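Local coordinates for amidohydrolase 3 domain-containing protein (Pyrococcus furiosus, PDB 3ICJ) that binds two zinc ions and probably hydrolyses carbon-nitrogen bonds other than peptide bonds, at residues S177-I180 against D181-L185; R207-I210 against N211-L215; V454-P457 against G458-V461. One frame throughout, in Å; residues are numbered along the deposited sequence.

Interaction 1 (S177-I180 against D181-L185)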
loop_
_atom_site.group_PDB
_atom_site.type_symbol
_atom_site.label_atom_id
_atom_site.label_comp_id
_atom_site.label_asym_id
_atom_site.label_seq_id
_atom_site.Cartn_x
_atom_site.Cartn_y
_atom_site.Cartn_z
ATOM N N SER A 177 -4.492 -32.419 -0.667
ATOM C CA SER A 177 -3.728 -33.143 -1.692
ATOM C C SER A 177 -3.746 -32.495 -3.070
ATOM O O SER A 177 -2.704 -32.436 -3.734
ATOM C CB SER A 177 -4.190 -34.602 -1.800
ATOM O OG SER A 177 -3.954 -35.277 -0.575
ATOM N N LYS A 178 -4.917 -31.999 -3.476
ATOM C CA LYS A 178 -5.088 -31.291 -4.754
ATOM C C LYS A 178 -4.143 -30.096 -4.863
ATOM O O LYS A 178 -3.479 -29.908 -5.886
ATOM C CB LYS A 178 -6.537 -30.825 -4.932
ATOM C CG LYS A 178 -7.462 -31.896 -5.476
ATOM C CD LYS A 178 -8.766 -31.297 -5.938
ATOM C CE LYS A 178 -9.450 -32.188 -6.970
ATOM N NZ LYS A 178 -10.088 -33.373 -6.344
ATOM N N MET A 179 -4.069 -29.318 -3.787
ATOM C CA MET A 179 -3.174 -28.178 -3.710
ATOM C C MET A 179 -1.697 -28.620 -3.733
ATOM O O MET A 179 -0.888 -28.016 -4.432
ATOM C CB MET A 179 -3.500 -27.349 -2.461
ATOM C CG MET A 179 -2.871 -25.959 -2.421
ATOM S SD MET A 179 -3.539 -24.790 -3.637
ATOM C CE MET A 179 -1.950 -24.291 -4.207
ATOM N N ILE A 180 -1.359 -29.675 -2.989
ATOM C CA ILE A 180 0.001 -30.249 -2.982
ATOM C C ILE A 180 0.437 -30.641 -4.406
ATOM O O ILE A 180 1.573 -30.350 -4.821
ATOM C CB ILE A 180 0.098 -31.493 -2.029
ATOM C CG1 ILE A 180 0.117 -31.042 -0.570
ATOM C CG2 ILE A 180 1.356 -32.320 -2.296
ATOM C CD1 ILE A 180 -0.298 -32.098 0.416
ATOM N N ASP A 181 -0.485 -31.268 -5.144
ATOM C CA ASP A 181 -0.253 -31.725 -6.524
ATOM C C ASP A 181 0.010 -30.560 -7.482
ATOM O O ASP A 181 0.803 -30.685 -8.424
ATOM C CB ASP A 181 -1.448 -32.552 -7.041
ATOM C CG ASP A 181 -1.569 -33.933 -6.378
ATOM O OD1 ASP A 181 -0.633 -34.378 -5.668
ATOM O OD2 ASP A 181 -2.614 -34.588 -6.598
ATOM N N LEU A 182 -0.665 -29.436 -7.246
ATOM C CA LEU A 182 -0.465 -28.245 -8.070
ATOM C C LEU A 182 0.883 -27.574 -7.802
ATOM O O LEU A 182 1.488 -27.002 -8.714
ATOM C CB LEU A 182 -1.607 -27.240 -7.889
ATOM C CG LEU A 182 -3.014 -27.578 -8.402
ATOM C CD1 LEU A 182 -3.929 -26.376 -8.182
ATOM C CD2 LEU A 182 -3.031 -28.006 -9.879
ATOM N N LEU A 183 1.363 -27.661 -6.565
ATOM C CA LEU A 183 2.613 -26.991 -6.178
ATOM C C LEU A 183 3.880 -27.713 -6.624
ATOM O O LEU A 183 4.827 -27.067 -7.070
ATOM C CB LEU A 183 2.660 -26.720 -4.662
ATOM C CG LEU A 183 1.786 -25.588 -4.098
ATOM C CD1 LEU A 183 2.026 -25.449 -2.615
ATOM C CD2 LEU A 183 2.080 -24.256 -4.761
ATOM N N ASN A 184 3.894 -29.040 -6.493
ATOM C CA ASN A 184 5.077 -29.848 -6.783
ATOM C C ASN A 184 6.359 -29.384 -6.072
ATOM O O ASN A 184 7.416 -29.280 -6.700
ATOM C CB ASN A 184 5.303 -29.964 -8.295
ATOM C CG ASN A 184 4.821 -31.278 -8.844
ATOM O OD1 ASN A 184 5.601 -32.041 -9.409
ATOM N ND2 ASN A 184 3.536 -31.571 -8.654
ATOM N N LEU A 185 6.248 -29.100 -4.772
ATOM C CA LEU A 185 7.385 -28.654 -3.956
ATOM C C LEU A 185 8.421 -29.755 -3.792
ATOM O O LEU A 185 8.064 -30.926 -3.694
ATOM C CB LEU A 185 6.915 -28.257 -2.558
ATOM C CG LEU A 185 5.904 -27.132 -2.372
ATOM C CD1 LEU A 185 5.442 -27.178 -0.928
ATOM C CD2 LEU A 185 6.516 -25.782 -2.732
HETATM O O HOH W 1 3.886 -30.144 -3.495
#
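L183 leans back on M179 one helical turn earlier, and its side chain can be traced outward atom by atom. CB starts over the carbonyls of the preceding turn, about equally far from M179 O and I180 O. The first torsion lays CG beside the backbone N (chi1 -74°), which drops it to 3.6 Å from M179 O and brings it to 4.0 Å from M179 CE. At the tip, CD2 meets the same methyl, 4.1 Å from M179 CE. M179 sets CG anti to its backbone N, then bends at chi2 and chi3, which swings CE across toward L183; the two side chains meet at a slant.

Beneath them the backbone is an ordinary helix. D181 N bonds to S177 O at 2.9 Å, followed by L182 to K178 and L183 to M179, the last of these with N at 3.1 Å from O. The D181 carboxylate folds down over S177 O without bonding to it. The final turn ends at N184, which has positive phi: N184 N still reaches I180 O at 3.1 Å, and water 1 spans from I180 O to L185 N, so I180 O takes both, with a weak third bond from L183 N.

The helix 177-183 follows strand 172-175 after one residue, N176, whose OD1 accepts from M179 N, and I180 and L183 both rest on M175 of that strand. S177 OG is tied to R153 and D157, M179 lies against I136 and P162, and L183 packs on S206, I209 and I214 of helix 200-214, its CD2 reaching the two isoleucines.

Interaction 2 (R207-I210 against N211-L215); sequences RKII and NEKIL
N211 sits against R207, one turn back: its backbone N bonds to R207 O at 2.9 Å, while CG turns in beside that N (chi1 -67°) and lies 3.3 Å from the same R207 O. The amide touches the carbonyl there but does not bond to it. With an alanine here the carboxamide would be gone, and that flank of the R207 carbonyl would probably lose its cover.

E212 comes next, its N bonded to K208 O. Its extended chain slants past K208, whose CG lies 3.6 Å from E212 OE2. K208 bends at its third and fourth torsions to bring NZ within 3.8 Å of E212 OE1, a long salt bridge on the exposed side.

K213 N still makes the alpha-type bond to I209 O, at 2.8 Å; the widening shows at I214, whose N shares that oxygen, 3.2 Å from I209 O. The I214 side chain reaches back with CD1, which touches both I209 CG2 and I210 CG1, on two different sides of the methyl. L215 closes the walk: its N bonds almost straight (175°) to I210 O at 3.0 Å, five residues back, and its CD1 meets I210 CG2.

Outside donors reach several of the last carbonyls: K247 NZ bonds to both E212 O and L215 O, Y220 OH to N211 O, and R135 to I214 O. Bonds spanning five residues, from I214 and L215, mark a pi-type turn, here the wide last turn in which alpha-helix 200-214 ends before helix 217-233.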
loop_
_atom_site.group_PDB
_atom_site.type_symbol
_atom_site.label_atom_id
_atom_site.label_comp_id
_atom_site.label_asym_id
_atom_site.label_seq_id
_atom_site.Cartn_x
_atom_site.Cartn_y
_atom_site.Cartn_z
ATOM N N ARG A 207 3.840 -19.650 -1.796
ATOM C CA ARG A 207 3.256 -18.371 -2.150
ATOM C C ARG A 207 3.722 -17.946 -3.535
ATOM O O ARG A 207 2.932 -17.526 -4.347
ATOM C CB ARG A 207 3.698 -17.306 -1.155
ATOM C CG ARG A 207 2.899 -17.187 0.109
ATOM C CD ARG A 207 3.205 -15.837 0.747
ATOM N NE ARG A 207 2.948 -15.747 2.177
ATOM C CZ ARG A 207 3.883 -15.827 3.117
ATOM N NH1 ARG A 207 5.149 -16.050 2.790
ATOM N NH2 ARG A 207 3.553 -15.702 4.397
ATOM N N LYS A 208 5.020 -18.043 -3.778
ATOM C CA LYS A 208 5.625 -17.626 -5.046
ATOM C C LYS A 208 5.014 -18.416 -6.208
ATOM O O LYS A 208 4.631 -17.820 -7.222
ATOM C CB LYS A 208 7.147 -17.795 -4.997
ATOM C CG LYS A 208 7.892 -17.428 -6.286
ATOM C CD LYS A 208 9.334 -17.935 -6.265
ATOM C CE LYS A 208 10.323 -16.820 -6.002
ATOM N NZ LYS A 208 10.639 -16.104 -7.269
ATOM N N ILE A 209 4.896 -19.741 -6.036
ATOM C CA ILE A 209 4.328 -20.617 -7.065
ATOM C C ILE A 209 2.836 -20.317 -7.296
ATOM O O ILE A 209 2.376 -20.247 -8.439
ATOM C CB ILE A 209 4.571 -22.132 -6.763
ATOM C CG1 ILE A 209 6.070 -22.470 -6.856
ATOM C CG2 ILE A 209 3.811 -23.000 -7.751
ATOM C CD1 ILE A 209 6.471 -23.794 -6.174
ATOM N N ILE A 210 2.104 -20.111 -6.209
ATOM C CA ILE A 210 0.702 -19.696 -6.282
ATOM C C ILE A 210 0.528 -18.398 -7.094
ATOM O O ILE A 210 -0.273 -18.341 -8.036
ATOM C CB ILE A 210 0.088 -19.571 -4.866
ATOM C CG1 ILE A 210 -0.161 -20.965 -4.293
ATOM C CG2 ILE A 210 -1.220 -18.742 -4.907
ATOM C CD1 ILE A 210 -0.331 -21.020 -2.775
ATOM N N ASN A 211 1.323 -17.387 -6.759
ATOM C CA ASN A 211 1.234 -16.071 -7.394
ATOM C C ASN A 211 1.685 -16.026 -8.852
ATOM O O ASN A 211 1.105 -15.299 -9.661
ATOM C CB ASN A 211 2.028 -15.027 -6.600
ATOM C CG ASN A 211 1.431 -14.743 -5.232
ATOM O OD1 ASN A 211 0.249 -14.995 -4.978
ATOM N ND2 ASN A 211 2.254 -14.212 -4.337
ATOM N N GLU A 212 2.720 -16.789 -9.177
ATOM C CA GLU A 212 3.320 -16.752 -10.506
ATOM C C GLU A 212 2.807 -17.825 -11.475
ATOM O O GLU A 212 2.645 -17.547 -12.664
ATOM C CB GLU A 212 4.847 -16.823 -10.402
ATOM C CG GLU A 212 5.460 -15.668 -9.622
ATOM C CD GLU A 212 6.973 -15.762 -9.504
ATOM O OE1 GLU A 212 7.587 -14.759 -9.094
ATOM O OE2 GLU A 212 7.549 -16.826 -9.814
ATOM N N LYS A 213 2.572 -19.036 -10.973
ATOM C CA LYS A 213 2.151 -20.159 -11.822
ATOM C C LYS A 213 0.644 -20.467 -11.808
ATOM O O LYS A 213 0.054 -20.634 -12.864
ATOM C CB LYS A 213 2.945 -21.434 -11.497
ATOM C CG LYS A 213 2.677 -22.573 -12.485
ATOM C CD LYS A 213 3.281 -23.907 -12.073
ATOM C CE LYS A 213 2.927 -24.975 -13.110
ATOM N NZ LYS A 213 3.420 -26.322 -12.730
ATOM N N ILE A 214 0.035 -20.540 -10.625
ATOM C CA ILE A 214 -1.333 -21.082 -10.475
ATOM C C ILE A 214 -2.464 -20.069 -10.723
ATOM O O ILE A 214 -3.391 -20.344 -11.496
ATOM C CB ILE A 214 -1.503 -21.769 -9.102
ATOM C CG1 ILE A 214 -0.491 -22.907 -8.970
ATOM C CG2 ILE A 214 -2.925 -22.290 -8.913
ATOM C CD1 ILE A 214 -0.121 -23.212 -7.548
ATOM N N LEU A 215 -2.397 -18.911 -10.065
ATOM C CA LEU A 215 -3.348 -17.821 -10.317
ATOM C C LEU A 215 -3.258 -17.311 -11.761
ATOM O O LEU A 215 -2.188 -17.283 -12.347
ATOM C CB LEU A 215 -3.140 -16.678 -9.324
ATOM C CG LEU A 215 -3.337 -17.077 -7.855
ATOM C CD1 LEU A 215 -2.952 -15.930 -6.944
ATOM C CD2 LEU A 215 -4.757 -17.549 -7.574
#

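Interaction 3 (V454-P457 against G458-V461); sequences VVDP and GERV
D456 and E459 face each other across a tight turn, joined first by backbone bonds. E459 N bonds to D456 O at 2.9 Å, and R460 N makes a longer bond, 3.3 Å, to P457 O; these two overlapping beta turns form a short 3-10 segment.

Side chains then grip the backbone at both ends. D456 OD1 takes G458 N at 2.9 Å, an Asx turn in which the donor stands above the carboxylate plane; CG anti to the backbone N (chi1 -179°) swings the carboxylate to the G458 N-H. Downstream, R460 bends at its third torsion and presents NE in its guanidinium plane to P457 O, at 2.7 Å and nearly straight (176°). R460 N and NE approach P457 O from opposite faces of the carbonyl.

Water does the rest. Water 3 bridges P457 O and R460 O, and water 2 donates to both D456 OD2 and E459 OE2. Those two carboxylates are almost perpendicular, with D456 OD2 4.4 Å from E459 OE2; T422 OG1 also bonds to E459 OE2.

With two acids so near, the shared water probably eases their repulsion, while the turn itself is held by neutral N-H groups and one arginine.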
loop_
_atom_site.group_PDB
_atom_site.type_symbol
_atom_site.label_atom_id
_atom_site.label_comp_id
_atom_site.label_asym_id
_atom_site.label_seq_id
_atom_site.Cartn_x
_atom_site.Cartn_y
_atom_site.Cartn_z
ATOM N N VAL A 454 5.740 6.555 19.023
ATOM C CA VAL A 454 6.508 5.432 19.552
ATOM C C VAL A 454 7.019 5.766 20.949
ATOM O O VAL A 454 6.650 5.099 21.929
ATOM C CB VAL A 454 7.639 4.994 18.598
ATOM C CG1 VAL A 454 8.447 3.853 19.206
ATOM C CG2 VAL A 454 7.045 4.579 17.255
ATOM N N VAL A 455 7.850 6.808 21.029
ATOM C CA VAL A 455 8.362 7.338 22.296
ATOM C C VAL A 455 8.283 8.867 22.392
ATOM O O VAL A 455 8.121 9.398 23.489
ATOM C CB VAL A 455 9.835 6.911 22.573
ATOM C CG1 VAL A 455 9.893 5.450 23.020
ATOM C CG2 VAL A 455 10.725 7.166 21.354
ATOM N N ASP A 456 8.369 9.570 21.255
ATOM C CA ASP A 456 8.413 11.034 21.282
ATOM C C ASP A 456 7.094 11.665 20.850
ATOM O O ASP A 456 6.747 11.634 19.649
ATOM C CB ASP A 456 9.583 11.551 20.421
ATOM C CG ASP A 456 9.702 13.088 20.418
ATOM O OD1 ASP A 456 9.058 13.799 21.237
ATOM O OD2 ASP A 456 10.460 13.581 19.576
ATOM N N PRO A 457 6.351 12.271 21.816
ATOM C CA PRO A 457 5.071 12.871 21.432
ATOM C C PRO A 457 5.228 14.014 20.428
ATOM O O PRO A 457 4.281 14.328 19.714
ATOM C CB PRO A 457 4.509 13.383 22.750
ATOM C CG PRO A 457 5.226 12.583 23.810
ATOM C CD PRO A 457 6.585 12.371 23.267
ATOM N N GLY A 458 6.430 14.585 20.365
ATOM C CA GLY A 458 6.825 15.575 19.347
ATOM C C GLY A 458 6.743 15.091 17.901
ATOM O O GLY A 458 6.780 15.908 16.976
ATOM N N GLU A 459 6.623 13.775 17.686
ATOM C CA GLU A 459 6.567 13.244 16.318
ATOM C C GLU A 459 5.140 13.107 15.752
ATOM O O GLU A 459 4.961 12.719 14.597
ATOM C CB GLU A 459 7.354 11.930 16.174
ATOM C CG GLU A 459 8.899 12.074 16.267
ATOM C CD GLU A 459 9.548 12.876 15.128
ATOM O OE1 GLU A 459 8.887 13.172 14.104
ATOM O OE2 GLU A 459 10.751 13.217 15.251
ATOM N N ARG A 460 4.147 13.453 16.573
ATOM C CA ARG A 460 2.752 13.528 16.158
ATOM C C ARG A 460 2.600 14.714 15.190
ATOM O O ARG A 460 3.358 15.702 15.262
ATOM C CB ARG A 460 1.843 13.734 17.378
ATOM C CG ARG A 460 1.720 12.528 18.327
ATOM C CD ARG A 460 0.969 12.887 19.632
ATOM N NE ARG A 460 1.622 14.012 20.314
ATOM C CZ ARG A 460 1.023 14.840 21.163
ATOM N NH1 ARG A 460 -0.258 14.692 21.461
ATOM N NH2 ARG A 460 1.705 15.832 21.709
ATOM N N VAL A 461 1.659 14.593 14.265
ATOM C CA VAL A 461 1.309 15.705 13.378
ATOM C C VAL A 461 -0.089 16.193 13.769
ATOM O O VAL A 461 -0.837 15.458 14.415
ATOM C CB VAL A 461 1.379 15.310 11.857
ATOM C CG1 VAL A 461 2.815 14.983 11.430
ATOM C CG2 VAL A 461 0.442 14.154 11.532
HETATM O O HOH W 2 12.073 13.070 17.510
HETATM O O HOH W 3 3.369 16.872 18.166
#

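In the fold
None of the three contacts encloses a long loop: each is local, within one continuous stretch, and they follow in series without nesting or crossing. Interactions 1 and 2 come first, in the region between strands 92-102 and 236-244. Interaction 1 runs the length of helix 177-183 and past its end, interaction 2 ends helix 200-214; the helices press together directly, with M179 CE 3.8 Å from I210 CG1. Helix 217-233 then leads into strand 236-244, one of the parallel strands consistent with the amidohydrolase barrel. Interaction 3 lies far along, past strand 429-431, turning from helix 442-451 to helix 463-477. Its nearest atoms are about 24 Å from those of interaction 2, across the chain's centre.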